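Local coordinates for protein carbohydrate binding module (Ruminococcus flavefaciens, PDB 4V1K) that probably binds plant polysaccharides as a carbohydrate-binding module of Cel9A, a family 9 glycoside hydrolase of the cellulosome, at residues A[13-16]-A[17-20]; A[115-119]-A[120-124]; A[33-36]-A[37-41]. All coordinates share one frame; numbering follows the deposited sequence. Where two conformers were deposited one is given.

From the N terminus, contact 1 comes first and closes the turn by which the chain leaves strand 5-15 for the loop leading to strand 25-29. Contact 3 follows, folding the loop between strands 25-29 and 41-49 back on itself, and contact 2 comes last, in the bend from strand 116-117 to strand 121-131. The three lie in series; none nests in or crosses another. In space contacts 1 and 2 touch, centres about 8 Å apart, partly through the turns flanking neighbouring strands 5-15 and 121-131. Contact 3 lies on the opposite side of the chain's centre, about 30 Å from contact 1 between centres, where its side chains meet other parts of the same two strands.

Contact 1: A[13-16]-A[17-20]; sequences KVTY and SALG
A 3-10 turn ends strand 5-15, and here the carbonyls of Thr-15 and Tyr-16 each take the amide three residues ahead. Ala-18 N lies 3.0 Å from Thr-15 O on a bent bond (140° at the hydrogen), and Leu-19 N gives a straighter one to Tyr-16 O (159°). Water 1 donates to Tyr-16 O at 2.7 Å and also to Leu-19 O, bridging the turn's end. The same water stands over one face of the Tyr-16 ring, toward its rim. Leu-19 folds back over the turn. With CG beside its own N and anti to the carbonyl carbon (chi1 -55°), Leu-19 CG sits 3.6 Å from Tyr-16 O and 3.7 Å from Thr-15 O, while Leu-19 CD1 reaches Val-14 CG1 at 4.1 Å, the two side chains crossing at about a right angle. With an alanine here, Val-14 CG1 would probably lose this apolar neighbour, and the two carbonyls the part of their cover that CG gives. Thr-15 CB packs 4.0 Å from Ala-18 CB, and Thr-15 CG2 touches Ser-17 OG, whose polar partner is Asp-120. The Tyr-16 hydroxyl makes a weak hydrogen bond to Trp-115 O. Two successive i to i+3 bonds of this kind are the signature of a short 3-10 turn, here at the exit of an outermost strand of the sheet.

Contact 2: A[115-119]-A[120-124]; sequences WWIDC and DEFTI
Between Ile-117 and Phe-122 the chain leaves strand 116-117, bends through Asp-118, Cys-119 and Asp-120 and enters strand 121-131, its two halves joined by side-chain packing with no hydrogen bond between them. Ile-117 supplies the main contact: CD1 lies over one face of the Phe-122 ring, offset toward the rim, 4.2 Å from the centroid and 21° off the normal, a CH-pi contact. Ile-117 CD1 is 3.9 Å from Phe-122 CD1, and Ile-117 CG2 comes in beyond the rim, 4.0 Å from Phe-122 CE1. Phe-122 CG lies between its backbone N and carbonyl carbon (chi1 68°), which brings the ring to the Ile-117 side. Within the first half, Trp-116 NE1 donates to Asp-118 OD1 at 3.0 Å. The oxygen lies near the indole plane, but the N-H approaches it from above the carboxylate plane; this bond should restrict rotation of the indole, which touches a bound 2-hydroxy butane-1,4-diol. Asp-118 OD2 takes the backbone N of Lys-56, fixing the carboxylate at its other oxygen. Trp-115 and Trp-116 form a classic beta bulge opposite Val-58 of strand 55-64. The bend thus passes from the sheet containing 55-64 to the four-stranded sheet, where 121-131 runs between 5-15 and 41-49; Ile-48 of the latter packs on both Ile-117 and Phe-122.

Contact 3: A[33-36]-A[37-41]; sequences FGIS and SSEKI
Glu-39 OE1 is gripped by two donors, the backbone N of Ser-36 within this loop and the hydroxyl of Tyr-6 from strand 5-15. Ser-36 N lies 3.0 Å from Glu-39 OE1, on the anti side of the carboxylate and 29° out of its plane, in a nearly straight bond (161°). Glu-39 CG is set beside its own N (chi1 -63°), and the chain extends beyond it, carrying the carboxylate back across the turn. Glu-39 N binds Ser-36 O at 3.1 Å, closing a type I beta turn from Ser-36 to Glu-39, while water 2 sits 2.9 Å from Ser-36 O and 2.6 Å from Glu-39 O. The hydroxyls Ser-36 OG and Ser-38 OG share a hydrogen bond of 3.0 Å. Ile-35 CG1 makes a van der Waals contact with Glu-39 OE1 at 3.6 Å. Apolar packing follows where Ile-35 CD1 meets Ile-41 CG1 at 3.7 Å, the two isoleucines crossing at about a right angle. The loop joins strand 25-29 to strand 41-49, which begins at Ile-41. Ile-35 and Glu-39 both pack on Leu-131 of strand 121-131, and Ile-35 also rests on Tyr-6 of strand 5-15.

Contact 1: A[13-16]-A[17-20]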
loop_
_atom_site.group_PDB
_atom_site.type_symbol
_atom_site.label_atom_id
_atom_site.label_comp_id
_atom_site.label_asym_id
_atom_site.label_seq_id
_atom_site.Cartn_x
_atom_site.Cartn_y
_atom_site.Cartn_z
ATOM N N LYS A 13 8.248 11.566 0.425
ATOM C CA LYS A 13 8.778 11.815 -0.943
ATOM C C LYS A 13 9.493 10.563 -1.474
ATOM O O LYS A 13 10.358 9.956 -0.795
ATOM C CB LYS A 13 9.755 12.988 -0.924
ATOM C CG LYS A 13 10.412 13.292 -2.262
ATOM C CD LYS A 13 9.443 13.849 -3.292
ATOM C CE LYS A 13 10.112 13.967 -4.657
ATOM N NZ LYS A 13 11.390 14.754 -4.661
ATOM N N VAL A 14 9.107 10.171 -2.672
ATOM C CA VAL A 14 9.698 9.026 -3.366
ATOM C C VAL A 14 10.257 9.462 -4.730
ATOM O O VAL A 14 9.581 10.146 -5.501
ATOM C CB VAL A 14 8.668 7.920 -3.590
ATOM C CG1 VAL A 14 9.304 6.671 -4.241
ATOM C CG2 VAL A 14 8.045 7.491 -2.276
ATOM N N THR A 15 11.495 9.060 -5.024
ATOM C CA THR A 15 12.084 9.234 -6.365
ATOM C C THR A 15 12.262 7.819 -6.920
ATOM O O THR A 15 13.141 7.078 -6.468
ATOM C CB THR A 15 13.431 9.979 -6.291
ATOM O OG1 THR A 15 13.241 11.284 -5.692
ATOM C CG2 THR A 15 14.051 10.143 -7.677
ATOM N N TYR A 16 11.400 7.417 -7.863
ATOM C CA TYR A 16 11.394 6.028 -8.347
ATOM C C TYR A 16 12.762 5.578 -8.849
ATOM O O TYR A 16 13.244 4.474 -8.520
ATOM C CB TYR A 16 10.289 5.823 -9.442
ATOM C CG TYR A 16 10.434 4.515 -10.203
ATOM C CD1 TYR A 16 10.083 3.301 -9.636
ATOM C CD2 TYR A 16 11.034 4.496 -11.448
ATOM C CE1 TYR A 16 10.275 2.094 -10.333
ATOM C CE2 TYR A 16 11.239 3.325 -12.134
ATOM C CZ TYR A 16 10.867 2.123 -11.577
ATOM O OH TYR A 16 11.100 0.967 -12.297
ATOM N N SER A 17 13.393 6.410 -9.674
ATOM C CA SER A 17 14.682 6.040 -10.290
ATOM C C SER A 17 15.818 5.916 -9.266
ATOM O O SER A 17 16.862 5.285 -9.564
ATOM C CB SER A 17 15.054 7.053 -11.383
ATOM O OG SER A 17 15.196 8.366 -10.830
ATOM N N ALA A 18 15.616 6.460 -8.056
ATOM C CA ALA A 18 16.604 6.305 -6.980
ATOM C C ALA A 18 16.492 4.997 -6.210
ATOM O O ALA A 18 17.413 4.654 -5.419
ATOM C CB ALA A 18 16.532 7.450 -5.990
ATOM N N LEU A 19 15.392 4.270 -6.405
ATOM C CA LEU A 19 15.202 3.027 -5.665
ATOM C C LEU A 19 16.038 1.896 -6.288
ATOM O O LEU A 19 15.938 1.620 -7.473
ATOM C CB LEU A 19 13.727 2.619 -5.641
ATOM C CG LEU A 19 12.733 3.654 -5.099
ATOM C CD1 LEU A 19 11.282 3.258 -5.380
ATOM C CD2 LEU A 19 12.978 3.907 -3.610
ATOM N N GLY A 20 16.819 1.209 -5.469
ATOM C CA GLY A 20 17.470 -0.028 -5.901
ATOM C C GLY A 20 16.495 -1.172 -6.064
ATOM O O GLY A 20 15.333 -1.066 -5.685
HETATM O O HOH W 1 13.986 2.035 -9.515
#

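Contact 2: A[115-119]-A[120-124]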
loop_
_atom_site.group_PDB
_atom_site.type_symbol
_atom_site.label_atom_id
_atom_site.label_comp_id
_atom_site.label_asym_id
_atom_site.label_seq_id
_atom_site.Cartn_x
_atom_site.Cartn_y
_atom_site.Cartn_z
ATOM N N TRP A 115 6.614 -0.801 -9.323
ATOM C CA TRP A 115 7.444 -1.405 -10.383
ATOM C C TRP A 115 7.800 -0.396 -11.485
ATOM O O TRP A 115 8.869 -0.503 -12.110
ATOM C CB TRP A 115 6.733 -2.617 -10.989
ATOM C CG TRP A 115 6.268 -3.734 -10.065
ATOM C CD1 TRP A 115 5.335 -4.700 -10.398
ATOM C CD2 TRP A 115 6.682 -4.042 -8.717
ATOM N NE1 TRP A 115 5.141 -5.560 -9.360
ATOM C CE2 TRP A 115 5.942 -5.189 -8.314
ATOM C CE3 TRP A 115 7.568 -3.450 -7.791
ATOM C CZ2 TRP A 115 6.103 -5.790 -7.040
ATOM C CZ3 TRP A 115 7.720 -4.051 -6.534
ATOM C CH2 TRP A 115 6.966 -5.196 -6.169
ATOM N N TRP A 116 6.924 0.589 -11.690
ATOM C CA TRP A 116 7.133 1.676 -12.655
ATOM C C TRP A 116 6.204 2.803 -12.320
ATOM O O TRP A 116 5.089 2.559 -11.883
ATOM C CB TRP A 116 6.813 1.225 -14.066
ATOM C CG TRP A 116 7.057 2.263 -15.127
ATOM C CD1 TRP A 116 6.115 3.055 -15.748
ATOM C CD2 TRP A 116 8.323 2.621 -15.698
ATOM N NE1 TRP A 116 6.732 3.878 -16.664
ATOM C CE2 TRP A 116 8.088 3.633 -16.637
ATOM C CE3 TRP A 116 9.634 2.205 -15.471
ATOM C CZ2 TRP A 116 9.117 4.193 -17.389
ATOM C CZ3 TRP A 116 10.660 2.784 -16.215
ATOM C CH2 TRP A 116 10.391 3.764 -17.162
ATOM N N ILE A 117 6.648 4.035 -12.514
ATOM C CA ILE A 117 5.720 5.163 -12.515
ATOM C C ILE A 117 6.273 6.176 -13.523
ATOM O O ILE A 117 7.485 6.421 -13.558
ATOM C CB ILE A 117 5.498 5.736 -11.074
ATOM C CG1 ILE A 117 4.389 6.798 -11.066
ATOM C CG2 ILE A 117 6.800 6.246 -10.479
ATOM C CD1 ILE A 117 3.816 7.102 -9.697
ATOM N N ASP A 118 5.394 6.757 -14.351
ATOM C CA ASP A 118 5.826 7.638 -15.442
ATOM C C ASP A 118 6.469 8.914 -14.864
ATOM O O ASP A 118 7.559 9.278 -15.235
ATOM C CB ASP A 118 4.648 8.000 -16.329
ATOM C CG ASP A 118 4.277 6.923 -17.362
ATOM O OD1 ASP A 118 5.140 6.117 -17.794
ATOM O OD2 ASP A 118 3.080 6.901 -17.770
ATOM N N CYS A 119 5.811 9.567 -13.926
ATOM C CA CYS A 119 6.379 10.738 -13.254
ATOM C C CYS A 119 7.343 10.239 -12.165
ATOM O O CYS A 119 6.926 9.555 -11.222
ATOM C CB CYS A 119 5.258 11.566 -12.643
ATOM S SG CYS A 119 5.821 12.996 -11.709
ATOM N N ASP A 120 8.595 10.610 -12.225
ATOM C CA ASP A 120 9.601 9.923 -11.376
ATOM C C ASP A 120 9.515 10.263 -9.880
ATOM O O ASP A 120 9.779 9.421 -9.003
ATOM C CB ASP A 120 11.003 10.237 -11.891
ATOM C CG ASP A 120 12.038 9.253 -11.429
ATOM O OD1 ASP A 120 11.824 8.043 -11.669
ATOM O OD2 ASP A 120 13.092 9.675 -10.874
ATOM N N GLU A 121 9.160 11.501 -9.614
ATOM C CA GLU A 121 9.128 12.062 -8.281
ATOM C C GLU A 121 7.692 12.291 -7.852
ATOM O O GLU A 121 6.911 12.969 -8.537
ATOM C CB GLU A 121 9.937 13.362 -8.219
ATOM C CG GLU A 121 11.430 13.099 -8.391
ATOM C CD GLU A 121 12.328 14.317 -8.309
ATOM O OE1 GLU A 121 12.020 15.319 -7.638
ATOM O OE2 GLU A 121 13.413 14.236 -8.927
ATOM N N PHE A 122 7.332 11.703 -6.718
ATOM C CA PHE A 122 5.971 11.883 -6.186
ATOM C C PHE A 122 5.980 11.793 -4.673
ATOM O O PHE A 122 6.954 11.333 -4.072
ATOM C CB PHE A 122 5.004 10.853 -6.802
ATOM C CG PHE A 122 5.279 9.422 -6.383
ATOM C CD1 PHE A 122 6.232 8.669 -7.052
ATOM C CD2 PHE A 122 4.581 8.819 -5.362
ATOM C CE1 PHE A 122 6.500 7.372 -6.696
ATOM C CE2 PHE A 122 4.845 7.500 -4.993
ATOM C CZ PHE A 122 5.804 6.773 -5.664
ATOM N N THR A 123 4.893 12.247 -4.066
ATOM C CA THR A 123 4.702 12.156 -2.610
ATOM C C THR A 123 3.527 11.257 -2.264
ATOM O O THR A 123 2.448 11.333 -2.898
ATOM C CB THR A 123 4.479 13.563 -1.997
ATOM O OG1 THR A 123 5.599 14.410 -2.300
ATOM C CG2 THR A 123 4.348 13.486 -0.470
ATOM N N ILE A 124 3.757 10.370 -1.294
ATOM C CA ILE A 124 2.672 9.588 -0.669
ATOM C C ILE A 124 2.058 10.482 0.403
ATOM O O ILE A 124 2.628 10.672 1.525
ATOM C CB ILE A 124 3.188 8.242 -0.074
ATOM C CG1 ILE A 124 3.782 7.379 -1.195
ATOM C CG2 ILE A 124 2.071 7.480 0.657
ATOM C CD1 ILE A 124 4.492 6.129 -0.684
#

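Contact 3: A[33-36]-A[37-41]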
loop_
_atom_site.group_PDB
_atom_site.type_symbol
_atom_site.label_atom_id
_atom_site.label_comp_id
_atom_site.label_asym_id
_atom_site.label_seq_id
_atom_site.Cartn_x
_atom_site.Cartn_y
_atom_site.Cartn_z
ATOM N N PHE A 33 -1.337 2.880 12.244
ATOM C CA PHE A 33 -2.754 3.171 11.975
ATOM C C PHE A 33 -3.636 3.100 13.223
ATOM O O PHE A 33 -4.670 3.749 13.274
ATOM C CB PHE A 33 -3.329 2.181 10.964
ATOM C CG PHE A 33 -2.750 2.297 9.574
ATOM C CD1 PHE A 33 -1.541 1.670 9.250
ATOM C CD2 PHE A 33 -3.412 3.011 8.583
ATOM C CE1 PHE A 33 -0.996 1.777 7.980
ATOM C CE2 PHE A 33 -2.896 3.085 7.302
ATOM C CZ PHE A 33 -1.687 2.486 6.997
ATOM N N GLY A 34 -3.272 2.265 14.195
ATOM C CA GLY A 34 -4.087 2.068 15.393
ATOM C C GLY A 34 -5.173 1.009 15.260
ATOM O O GLY A 34 -6.082 0.960 16.081
ATOM N N ILE A 35 -5.060 0.189 14.215
ATOM C CA ILE A 35 -5.979 -0.914 13.913
ATOM C C ILE A 35 -5.964 -2.023 14.966
ATOM O O ILE A 35 -4.894 -2.403 15.458
ATOM C CB ILE A 35 -5.732 -1.475 12.472
ATOM C CG1 ILE A 35 -6.769 -2.525 12.086
ATOM C CG2 ILE A 35 -4.336 -2.043 12.301
ATOM C CD1 ILE A 35 -6.793 -2.828 10.604
ATOM N N SER A 36 -7.153 -2.529 15.303
ATOM C CA SER A 36 -7.305 -3.674 16.198
ATOM C C SER A 36 -7.236 -4.995 15.410
ATOM O O SER A 36 -7.625 -5.072 14.239
ATOM C CB SER A 36 -8.681 -3.607 16.912
ATOM O OG SER A 36 -9.020 -4.834 17.552
ATOM N N SER A 37 -6.786 -6.046 16.064
ATOM C CA SER A 37 -6.719 -7.355 15.421
ATOM C C SER A 37 -8.123 -7.964 15.209
ATOM O O SER A 37 -8.260 -8.945 14.509
ATOM C CB SER A 37 -5.817 -8.288 16.224
ATOM O OG SER A 37 -6.346 -8.530 17.509
ATOM N N SER A 38 -9.166 -7.367 15.782
ATOM C CA SER A 38 -10.560 -7.809 15.503
ATOM C C SER A 38 -11.068 -7.364 14.128
ATOM O O SER A 38 -12.051 -7.888 13.629
ATOM C CB SER A 38 -11.521 -7.286 16.573
ATOM O OG SER A 38 -11.640 -5.875 16.527
ATOM N N GLU A 39 -10.371 -6.413 13.518
ATOM C CA GLU A 39 -10.851 -5.751 12.303
ATOM C C GLU A 39 -10.325 -6.432 11.015
ATOM O O GLU A 39 -9.217 -6.914 11.004
ATOM C CB GLU A 39 -10.539 -4.243 12.404
ATOM C CG GLU A 39 -11.305 -3.630 13.577
ATOM C CD GLU A 39 -10.968 -2.218 13.908
ATOM O OE1 GLU A 39 -9.768 -1.864 14.008
ATOM O OE2 GLU A 39 -11.929 -1.471 14.136
ATOM N N LYS A 40 -11.171 -6.502 9.966
ATOM C CA LYS A 40 -10.838 -7.113 8.660
ATOM C C LYS A 40 -10.663 -6.029 7.593
ATOM O O LYS A 40 -11.596 -5.255 7.367
ATOM C CB LYS A 40 -11.997 -8.028 8.245
ATOM C CG LYS A 40 -11.740 -8.999 7.096
ATOM C CD LYS A 40 -11.296 -10.384 7.580
ATOM C CE LYS A 40 -12.154 -11.516 7.010
ATOM N NZ LYS A 40 -11.850 -11.914 5.602
ATOM N N ILE A 41 -9.500 -5.972 6.954
ATOM C CA ILE A 41 -9.190 -4.958 5.936
ATOM C C ILE A 41 -9.754 -5.449 4.591
ATOM O O ILE A 41 -9.408 -6.545 4.120
ATOM C CB ILE A 41 -7.674 -4.703 5.847
ATOM C CG1 ILE A 41 -7.130 -4.161 7.183
ATOM C CG2 ILE A 41 -7.354 -3.741 4.688
ATOM C CD1 ILE A 41 -5.627 -4.260 7.297
HETATM O O HOH W 2 -6.802 -6.563 11.841
#